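Local atomic coordinates of hemerythrin-like domain-containing protein (Streptococcus mutans, PDB entry 2QKP), a protein that is of unknown function, this chain being its C-terminal PAS domain, a kind of module that in related proteins often senses small ligands or mediates protein association. Residues G103-V108 with Q128-F133; V108-V113 with V123-Q128. All coordinates share one frame; numbering follows the deposited sequence.

Contact 1: G103-V108 with Q128-F133; sequences GKFVYV and QDIKPF
F105 and I130 form the tight side of this contact, where the hairpin strands 104-114 and 120-129 come to their open end. I130 CG1 lies at the edge of the F105 ring, near its plane, 3.7 Å from CD2. With chi1 at 59°, CG1 of I130 sits between its backbone N and carbonyl carbon, which brings it against F105, while the CG2 branch reaches CB of Y107 at 3.8 Å. A beta-branched residue suits this place because its two arms serve two neighbours at once. I130 N donates to F105 O in a nearly straight bond (171°), and Y107 and Q128 close an antiparallel hydrogen-bonded pair.

Beyond D129 the second strand leaves the five-stranded antiparallel sheet of the PAS fold, and an Asx turn takes it out. D129 OD1 accepts from K131 N two residues on (3.1 Å) and, across the contact, from F105 N (3.0 Å), the two donors coming from opposite faces of the carboxylate plane. One oxygen thus holds both the turn and the neighbouring strand.

The stems of K104 and D129 still touch, crossing at about a right angle with K104 CG 3.4 Å from D129 CG. Looseness begins at the far end of K104, whose NZ lies 5.5 Å from D129 OD2, too far for a salt bridge, though the opposite charges probably attract weakly. A water joins D129 OD2 to the carbonyl of exposed G103, whose positive phi suits the G1 beta bulge it forms with K104 against strand 92-99. On the packed side, F133 of the second subunit lies against I130 and meets the Y107 ring edge-to-face.

Contact 2: V108-V113 with V123-Q128; sequences VTYAAV and VLEYVQ
T109 and Y126 form an antiparallel hydrogen-bonded pair, each backbone N donating to the other's O at 2.9 Å; A111 and L124 repeat the pattern. Between these pairs, E125 CA makes a short CA-H...O contact of 3.2 Å with T109 O.

Two CH-pi contacts lie on opposite faces of the sheet. T109 CB stands 3.7 Å from the Y126 ring centroid. A chi1 of 50° sets CG of Y126 between its backbone N and carbonyl carbon, and the ring rests with one face over the compact, beta-branched threonine. On the other face, E125 CG lies 4.2 Å from the Y110 ring centroid; the extended methylene stem can lie on the tyrosine while the carboxylate, turned 33° from the ring plane, reaches a water.

That water donates to E125 OE2 at 2.7 Å and lies very close to Y110 OH; another accepts a hydrogen bond from T109 OG1 and donates one to Y126 O.

Aliphatic V113 and L124 suit the buried face covered by the second subunit, V113 CG2 meeting L124 CB at 3.5 Å.

Strands 31-36 and 92-99 flank the hairpin, helix 72-86 covers Y110 and V123, and L23, I24 and P29 of the second subunit pack on V113, L124 and Y126.

Overall arrangement
Contacts 1 and 2 are successive lengths of one beta hairpin, strands 104-114 and 120-129, contact 2 lying nearer its turn and contact 1 nearer its open end. They are about 15 Å apart, centre to centre, and V108 and Q128 belong to both. The join is packed as well as covalent: V106 CG1 lies 3.4 Å from V127 CG1. Contact 2 is wholly buried, its centre about 5 Å from that of the chain, whereas contact 1 lies about 15 Å out and is partly exposed. Both reach the second subunit, and Q128, shared between them, hydrogen-bonds Q128 of that subunit through its side-chain amide. The hairpin therefore contributes to the dimer interface along both contacts.

Contact 1: G103-V108 with Q128-F133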
ATOM      1  N   GLY A 103     -17.669  -6.890 -10.536  1.00 32.01           N
ATOM      2  CA  GLY A 103     -16.844  -7.188 -11.708  1.00 30.20           C
ATOM      3  C   GLY A 103     -15.377  -7.343 -11.328  1.00 29.45           C
ATOM      4  O   GLY A 103     -14.485  -6.948 -12.081  1.00 29.28           O
ATOM      5  N   LYS A 104     -15.140  -7.924 -10.156  1.00 27.78           N
ATOM      6  CA  LYS A 104     -13.793  -8.017  -9.586  1.00 26.26           C
ATOM      7  C   LYS A 104     -13.515  -9.455  -9.215  1.00 24.68           C
ATOM      8  O   LYS A 104     -14.435 -10.217  -8.872  1.00 25.54           O
ATOM      9  CB  LYS A 104     -13.664  -7.149  -8.324  1.00 26.44           C
ATOM     10  CG  LYS A 104     -13.537  -5.651  -8.602  1.00 27.63           C
ATOM     11  CD  LYS A 104     -13.482  -4.802  -7.345  1.00 27.62           C
ATOM     12  CE  LYS A 104     -13.425  -3.335  -7.744  1.00 31.10           C
ATOM     13  NZ  LYS A 104     -13.139  -2.419  -6.609  1.00 32.12           N
ATOM     14  N   PHE A 105     -12.246  -9.833  -9.284  1.00 22.91           N
ATOM     15  CA  PHE A 105     -11.801 -11.042  -8.649  1.00 20.99           C
ATOM     16  C   PHE A 105     -10.969 -10.579  -7.466  1.00 20.17           C
ATOM     17  O   PHE A 105      -9.942  -9.949  -7.645  1.00 18.98           O
ATOM     18  CB  PHE A 105     -10.972 -11.918  -9.571  1.00 21.62           C
ATOM     19  CG  PHE A 105     -10.786 -13.280  -9.036  1.00 23.40           C
ATOM     20  CD1 PHE A 105     -11.735 -14.272  -9.283  1.00 25.50           C
ATOM     21  CD2 PHE A 105      -9.731 -13.572  -8.201  1.00 24.35           C
ATOM     22  CE1 PHE A 105     -11.575 -15.542  -8.758  1.00 26.02           C
ATOM     23  CE2 PHE A 105      -9.569 -14.861  -7.678  1.00 25.09           C
ATOM     24  CZ  PHE A 105     -10.472 -15.824  -7.945  1.00 24.33           C
ATOM     25  N   VAL A 106     -11.432 -10.899  -6.267  1.00 18.44           N
ATOM     26  CA  VAL A 106     -10.917 -10.257  -5.065  1.00 18.07           C
ATOM     27  C   VAL A 106      -9.852 -11.120  -4.408  1.00 17.77           C
ATOM     28  O   VAL A 106     -10.045 -12.329  -4.231  1.00 17.48           O
ATOM     29  CB  VAL A 106     -12.091 -10.009  -4.070  1.00 19.09           C
ATOM     30  CG1 VAL A 106     -11.594  -9.329  -2.767  1.00 19.03           C
ATOM     31  CG2 VAL A 106     -13.192  -9.147  -4.737  1.00 20.08           C
ATOM     32  N   TYR A 107      -8.723 -10.505  -4.044  1.00 16.53           N
ATOM     33  CA  TYR A 107      -7.682 -11.209  -3.299  1.00 14.94           C
ATOM     34  C   TYR A 107      -7.482 -10.473  -1.977  1.00 15.52           C
ATOM     35  O   TYR A 107      -7.223  -9.260  -1.976  1.00 14.72           O
ATOM     36  CB  TYR A 107      -6.374 -11.144  -4.100  1.00 16.13           C
ATOM     37  CG  TYR A 107      -5.242 -11.956  -3.505  1.00 14.27           C
ATOM     38  CD1 TYR A 107      -5.135 -13.319  -3.763  1.00 14.65           C
ATOM     39  CD2 TYR A 107      -4.250 -11.358  -2.722  1.00 16.58           C
ATOM     40  CE1 TYR A 107      -4.088 -14.076  -3.240  1.00 17.50           C
ATOM     41  CE2 TYR A 107      -3.201 -12.119  -2.173  1.00 18.21           C
ATOM     42  CZ  TYR A 107      -3.121 -13.471  -2.458  1.00 18.34           C
ATOM     43  OH  TYR A 107      -2.069 -14.234  -1.965  1.00 18.07           O
ATOM     44  N   VAL A 108      -7.617 -11.204  -0.866  1.00 14.25           N
ATOM     45  CA  VAL A 108      -7.664 -10.615   0.470  1.00 14.56           C
ATOM     46  C   VAL A 108      -6.445 -11.081   1.224  1.00 14.59           C
ATOM     47  O   VAL A 108      -6.100 -12.261   1.195  1.00 13.81           O
ATOM     48  CB  VAL A 108      -8.938 -11.077   1.248  1.00 15.46           C
ATOM     49  CG1 VAL A 108      -9.001 -10.429   2.609  1.00 16.06           C
ATOM     50  CG2 VAL A 108     -10.199 -10.750   0.478  1.00 16.60           C
ATOM     51  N   GLN A 128      -7.427  -6.452  -2.822  1.00 15.36           N
ATOM     52  CA  GLN A 128      -7.067  -6.006  -4.169  1.00 16.17           C
ATOM     53  C   GLN A 128      -7.930  -6.687  -5.221  1.00 16.58           C
ATOM     54  O   GLN A 128      -8.304  -7.847  -5.082  1.00 17.03           O
ATOM     55  CB  GLN A 128      -5.613  -6.333  -4.446  1.00 14.47           C
ATOM     56  CG  GLN A 128      -5.025  -5.637  -5.731  1.00 15.56           C
ATOM     57  CD  GLN A 128      -3.528  -5.874  -5.846  1.00 15.87           C
ATOM     58  OE1 GLN A 128      -2.950  -6.670  -5.091  1.00 17.34           O
ATOM     59  NE2 GLN A 128      -2.895  -5.199  -6.791  1.00 18.50           N
ATOM     60  N   ASP A 129      -8.228  -5.960  -6.293  1.00 17.82           N
ATOM     61  CA  ASP A 129      -8.851  -6.607  -7.436  1.00 18.60           C
ATOM     62  C   ASP A 129      -7.716  -7.112  -8.345  1.00 18.47           C
ATOM     63  O   ASP A 129      -6.860  -6.343  -8.826  1.00 18.43           O
ATOM     64  CB  ASP A 129      -9.788  -5.639  -8.164  1.00 19.35           C
ATOM     65  CG  ASP A 129     -10.301  -6.200  -9.481  1.00 21.78           C
ATOM     66  OD1 ASP A 129     -10.481  -7.441  -9.598  1.00 24.05           O
ATOM     67  OD2 ASP A 129     -10.496  -5.372 -10.412  1.00 24.51           O
ATOM     68  N   ILE A 130      -7.705  -8.420  -8.568  1.00 17.81           N
ATOM     69  CA  ILE A 130      -6.644  -9.009  -9.377  1.00 18.63           C
ATOM     70  C   ILE A 130      -7.119  -9.447 -10.767  1.00 20.14           C
ATOM     71  O   ILE A 130      -6.313  -9.924 -11.586  1.00 20.87           O
ATOM     72  CB  ILE A 130      -5.905 -10.150  -8.653  1.00 17.58           C
ATOM     73  CG1 ILE A 130      -6.867 -11.275  -8.251  1.00 14.58           C
ATOM     74  CG2 ILE A 130      -5.238  -9.623  -7.399  1.00 16.75           C
ATOM     75  CD1 ILE A 130      -6.192 -12.570  -7.862  1.00 16.73           C
ATOM     76  N   LYS A 131      -8.405  -9.250 -11.044  1.00 21.41           N
ATOM     77  CA  LYS A 131      -8.964  -9.590 -12.364  1.00 23.73           C
ATOM     78  C   LYS A 131      -8.177  -8.974 -13.534  1.00 24.51           C
ATOM     79  O   LYS A 131      -7.926  -9.681 -14.524  1.00 24.65           O
ATOM     80  CB  LYS A 131     -10.457  -9.234 -12.464  1.00 23.88           C
ATOM     81  CG  LYS A 131     -11.105  -9.677 -13.814  1.00 26.13           C
ATOM     82  CD  LYS A 131     -12.588  -9.430 -13.826  1.00 27.25           C
ATOM     83  CE  LYS A 131     -13.287 -10.475 -14.692  1.00 32.52           C
ATOM     84  NZ  LYS A 131     -13.426 -11.791 -13.968  1.00 37.90           N
ATOM     85  N   PRO A 132      -7.783  -7.677 -13.438  1.00 25.32           N
ATOM     86  CA  PRO A 132      -6.990  -7.048 -14.507  1.00 25.85           C
ATOM     87  C   PRO A 132      -5.709  -7.785 -14.871  1.00 26.64           C
ATOM     88  O   PRO A 132      -5.295  -7.725 -16.035  1.00 26.87           O
ATOM     89  CB  PRO A 132      -6.671  -5.661 -13.927  1.00 26.58           C
ATOM     90  CG  PRO A 132      -7.845  -5.374 -13.052  1.00 26.50           C
ATOM     91  CD  PRO A 132      -8.077  -6.695 -12.372  1.00 25.23           C
ATOM     92  N   PHE A 133      -5.106  -8.493 -13.915  1.00 26.79           N
ATOM     93  CA  PHE A 133      -3.830  -9.179 -14.149  1.00 27.61           C
ATOM     94  C   PHE A 133      -3.983 -10.444 -14.983  1.00 29.78           C
ATOM     95  O   PHE A 133      -3.009 -10.912 -15.579  1.00 30.20           O
ATOM     96  CB  PHE A 133      -3.130  -9.541 -12.839  1.00 26.68           C
ATOM     97  CG  PHE A 133      -2.837  -8.357 -11.957  1.00 24.95           C
ATOM     98  CD1 PHE A 133      -2.302  -7.192 -12.495  1.00 22.71           C
ATOM     99  CD2 PHE A 133      -3.078  -8.407 -10.600  1.00 22.79           C
ATOM    100  CE1 PHE A 133      -2.041  -6.100 -11.699  1.00 23.73           C
ATOM    101  CE2 PHE A 133      -2.791  -7.310  -9.802  1.00 22.17           C
ATOM    102  CZ  PHE A 133      -2.277  -6.163 -10.358  1.00 23.36           C
TER
HETATM  103  O   HOH W   1     -12.051  -5.861 -12.649  1.00 28.86           O

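Contact 2: V108-V113 with V123-Q128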
ATOM      1  N   VAL A 108      -7.617 -11.204  -0.866  1.00 14.25           N
ATOM      2  CA  VAL A 108      -7.664 -10.615   0.470  1.00 14.56           C
ATOM      3  C   VAL A 108      -6.445 -11.081   1.224  1.00 14.59           C
ATOM      4  O   VAL A 108      -6.100 -12.261   1.195  1.00 13.81           O
ATOM      5  CB  VAL A 108      -8.938 -11.077   1.248  1.00 15.46           C
ATOM      6  CG1 VAL A 108      -9.001 -10.429   2.609  1.00 16.06           C
ATOM      7  CG2 VAL A 108     -10.199 -10.750   0.478  1.00 16.60           C
ATOM      8  N   THR A 109      -5.781 -10.153   1.898  1.00 14.46           N
ATOM      9  CA  THR A 109      -4.692 -10.564   2.784  1.00 14.19           C
ATOM     10  C   THR A 109      -4.888  -9.984   4.169  1.00 14.56           C
ATOM     11  O   THR A 109      -5.180  -8.800   4.314  1.00 13.10           O
ATOM     12  CB  THR A 109      -3.336 -10.049   2.275  1.00 14.66           C
ATOM     13  OG1 THR A 109      -3.106 -10.524   0.954  1.00 15.00           O
ATOM     14  CG2 THR A 109      -2.201 -10.481   3.206  1.00 15.82           C
ATOM     15  N   TYR A 110      -4.721 -10.833   5.184  1.00 13.82           N
ATOM     16  CA  TYR A 110      -4.600 -10.394   6.570  1.00 14.92           C
ATOM     17  C   TYR A 110      -3.171 -10.615   6.973  1.00 14.63           C
ATOM     18  O   TYR A 110      -2.665 -11.755   6.873  1.00 14.96           O
ATOM     19  CB  TYR A 110      -5.455 -11.271   7.482  1.00 16.19           C
ATOM     20  CG  TYR A 110      -6.928 -11.116   7.287  1.00 18.56           C
ATOM     21  CD1 TYR A 110      -7.640 -10.199   8.063  1.00 22.09           C
ATOM     22  CD2 TYR A 110      -7.614 -11.899   6.369  1.00 19.84           C
ATOM     23  CE1 TYR A 110      -9.028 -10.039   7.917  1.00 24.54           C
ATOM     24  CE2 TYR A 110      -9.031 -11.747   6.205  1.00 23.14           C
ATOM     25  CZ  TYR A 110      -9.709 -10.810   6.991  1.00 22.99           C
ATOM     26  OH  TYR A 110     -11.092 -10.615   6.917  1.00 25.74           O
ATOM     27  N   ALA A 111      -2.501  -9.553   7.428  1.00 12.91           N
ATOM     28  CA  ALA A 111      -1.096  -9.625   7.743  1.00 13.28           C
ATOM     29  C   ALA A 111      -0.797  -9.192   9.157  1.00 13.75           C
ATOM     30  O   ALA A 111      -1.399  -8.248   9.638  1.00 13.07           O
ATOM     31  CB  ALA A 111      -0.302  -8.750   6.740  1.00 13.64           C
ATOM     32  N   ALA A 112       0.155  -9.860   9.817  1.00 13.27           N
ATOM     33  CA  ALA A 112       0.607  -9.434  11.145  1.00 14.01           C
ATOM     34  C   ALA A 112       1.484  -8.219  10.951  1.00 14.06           C
ATOM     35  O   ALA A 112       2.375  -8.227  10.073  1.00 14.97           O
ATOM     36  CB  ALA A 112       1.446 -10.552  11.826  1.00 13.78           C
ATOM     37  N   VAL A 113       1.202  -7.164  11.706  1.00 13.14           N
ATOM     38  CA  VAL A 113       2.091  -5.984  11.680  1.00 13.82           C
ATOM     39  C   VAL A 113       3.034  -6.126  12.878  1.00 14.32           C
ATOM     40  O   VAL A 113       2.577  -6.176  14.027  1.00 15.26           O
ATOM     41  CB  VAL A 113       1.289  -4.665  11.769  1.00 13.40           C
ATOM     42  CG1 VAL A 113       2.213  -3.463  11.733  1.00 14.49           C
ATOM     43  CG2 VAL A 113       0.293  -4.577  10.639  1.00 13.26           C
ATOM     44  N   VAL A 123      -3.230  -6.014  13.225  1.00 14.10           N
ATOM     45  CA  VAL A 123      -3.458  -6.763  11.982  1.00 14.11           C
ATOM     46  C   VAL A 123      -3.808  -5.797  10.855  1.00 14.00           C
ATOM     47  O   VAL A 123      -4.679  -4.943  11.024  1.00 13.78           O
ATOM     48  CB  VAL A 123      -4.570  -7.770  12.163  1.00 14.95           C
ATOM     49  CG1 VAL A 123      -4.958  -8.389  10.827  1.00 15.16           C
ATOM     50  CG2 VAL A 123      -4.103  -8.886  13.132  1.00 15.75           C
ATOM     51  N   LEU A 124      -3.108  -5.952   9.728  1.00 13.94           N
ATOM     52  CA  LEU A 124      -3.326  -5.135   8.529  1.00 14.57           C
ATOM     53  C   LEU A 124      -4.106  -5.981   7.526  1.00 14.90           C
ATOM     54  O   LEU A 124      -3.634  -7.058   7.153  1.00 15.26           O
ATOM     55  CB  LEU A 124      -1.956  -4.724   7.952  1.00 14.79           C
ATOM     56  CG  LEU A 124      -1.906  -4.125   6.546  1.00 15.76           C
ATOM     57  CD1 LEU A 124      -2.707  -2.829   6.516  1.00 17.67           C
ATOM     58  CD2 LEU A 124      -0.480  -3.892   6.135  1.00 14.94           C
ATOM     59  N   GLU A 125      -5.278  -5.510   7.085  1.00 14.12           N
ATOM     60  CA  GLU A 125      -6.031  -6.194   6.030  1.00 16.13           C
ATOM     61  C   GLU A 125      -5.980  -5.349   4.763  1.00 16.09           C
ATOM     62  O   GLU A 125      -6.198  -4.131   4.820  1.00 15.27           O
ATOM     63  CB  GLU A 125      -7.487  -6.423   6.458  1.00 16.34           C
ATOM     64  CG  GLU A 125      -8.339  -7.125   5.379  1.00 19.23           C
ATOM     65  CD  GLU A 125      -9.779  -7.393   5.805  1.00 21.90           C
ATOM     66  OE1 GLU A 125     -10.160  -7.037   6.945  1.00 27.83           O
ATOM     67  OE2 GLU A 125     -10.513  -7.979   4.987  1.00 28.62           O
ATOM     68  N   TYR A 126      -5.647  -5.971   3.637  1.00 16.02           N
ATOM     69  CA  TYR A 126      -5.686  -5.260   2.371  1.00 15.06           C
ATOM     70  C   TYR A 126      -6.317  -6.122   1.287  1.00 16.25           C
ATOM     71  O   TYR A 126      -6.076  -7.365   1.192  1.00 14.91           O
ATOM     72  CB  TYR A 126      -4.300  -4.714   1.973  1.00 16.15           C
ATOM     73  CG  TYR A 126      -3.129  -5.684   2.010  1.00 14.24           C
ATOM     74  CD1 TYR A 126      -2.723  -6.350   0.849  1.00 16.03           C
ATOM     75  CD2 TYR A 126      -2.409  -5.910   3.190  1.00 15.08           C
ATOM     76  CE1 TYR A 126      -1.635  -7.201   0.862  1.00 17.65           C
ATOM     77  CE2 TYR A 126      -1.316  -6.763   3.221  1.00 16.49           C
ATOM     78  CZ  TYR A 126      -0.937  -7.399   2.036  1.00 18.19           C
ATOM     79  OH  TYR A 126       0.124  -8.269   2.038  1.00 18.04           O
ATOM     80  N   VAL A 127      -7.173  -5.467   0.512  1.00 15.97           N
ATOM     81  CA  VAL A 127      -7.993  -6.141  -0.475  1.00 15.89           C
ATOM     82  C   VAL A 127      -7.643  -5.564  -1.851  1.00 15.38           C
ATOM     83  O   VAL A 127      -7.609  -4.340  -2.028  1.00 15.10           O
ATOM     84  CB  VAL A 127      -9.499  -5.910  -0.191  1.00 16.78           C
ATOM     85  CG1 VAL A 127     -10.317  -6.594  -1.210  1.00 18.34           C
ATOM     86  CG2 VAL A 127      -9.898  -6.363   1.237  1.00 17.31           C
ATOM     87  N   GLN A 128      -7.427  -6.452  -2.822  1.00 15.36           N
ATOM     88  CA  GLN A 128      -7.067  -6.006  -4.169  1.00 16.17           C
ATOM     89  C   GLN A 128      -7.930  -6.687  -5.221  1.00 16.58           C
ATOM     90  O   GLN A 128      -8.304  -7.847  -5.082  1.00 17.03           O
ATOM     91  CB  GLN A 128      -5.613  -6.333  -4.446  1.00 14.47           C
ATOM     92  CG  GLN A 128      -5.025  -5.637  -5.731  1.00 15.56           C
ATOM     93  CD  GLN A 128      -3.528  -5.874  -5.846  1.00 15.87           C
ATOM     94  OE1 GLN A 128      -2.950  -6.670  -5.091  1.00 17.34           O
ATOM     95  NE2 GLN A 128      -2.895  -5.199  -6.791  1.00 18.50           N
TER
HETATM   96  O   HOH W   2      -4.546  -8.614  -0.767  1.00 17.10           O
HETATM   97  O   HOH W   3       0.110 -10.326   0.050  1.00 28.59           O
HETATM   98  O   HOH W   4     -12.664  -8.744   6.410  1.00 45.24           O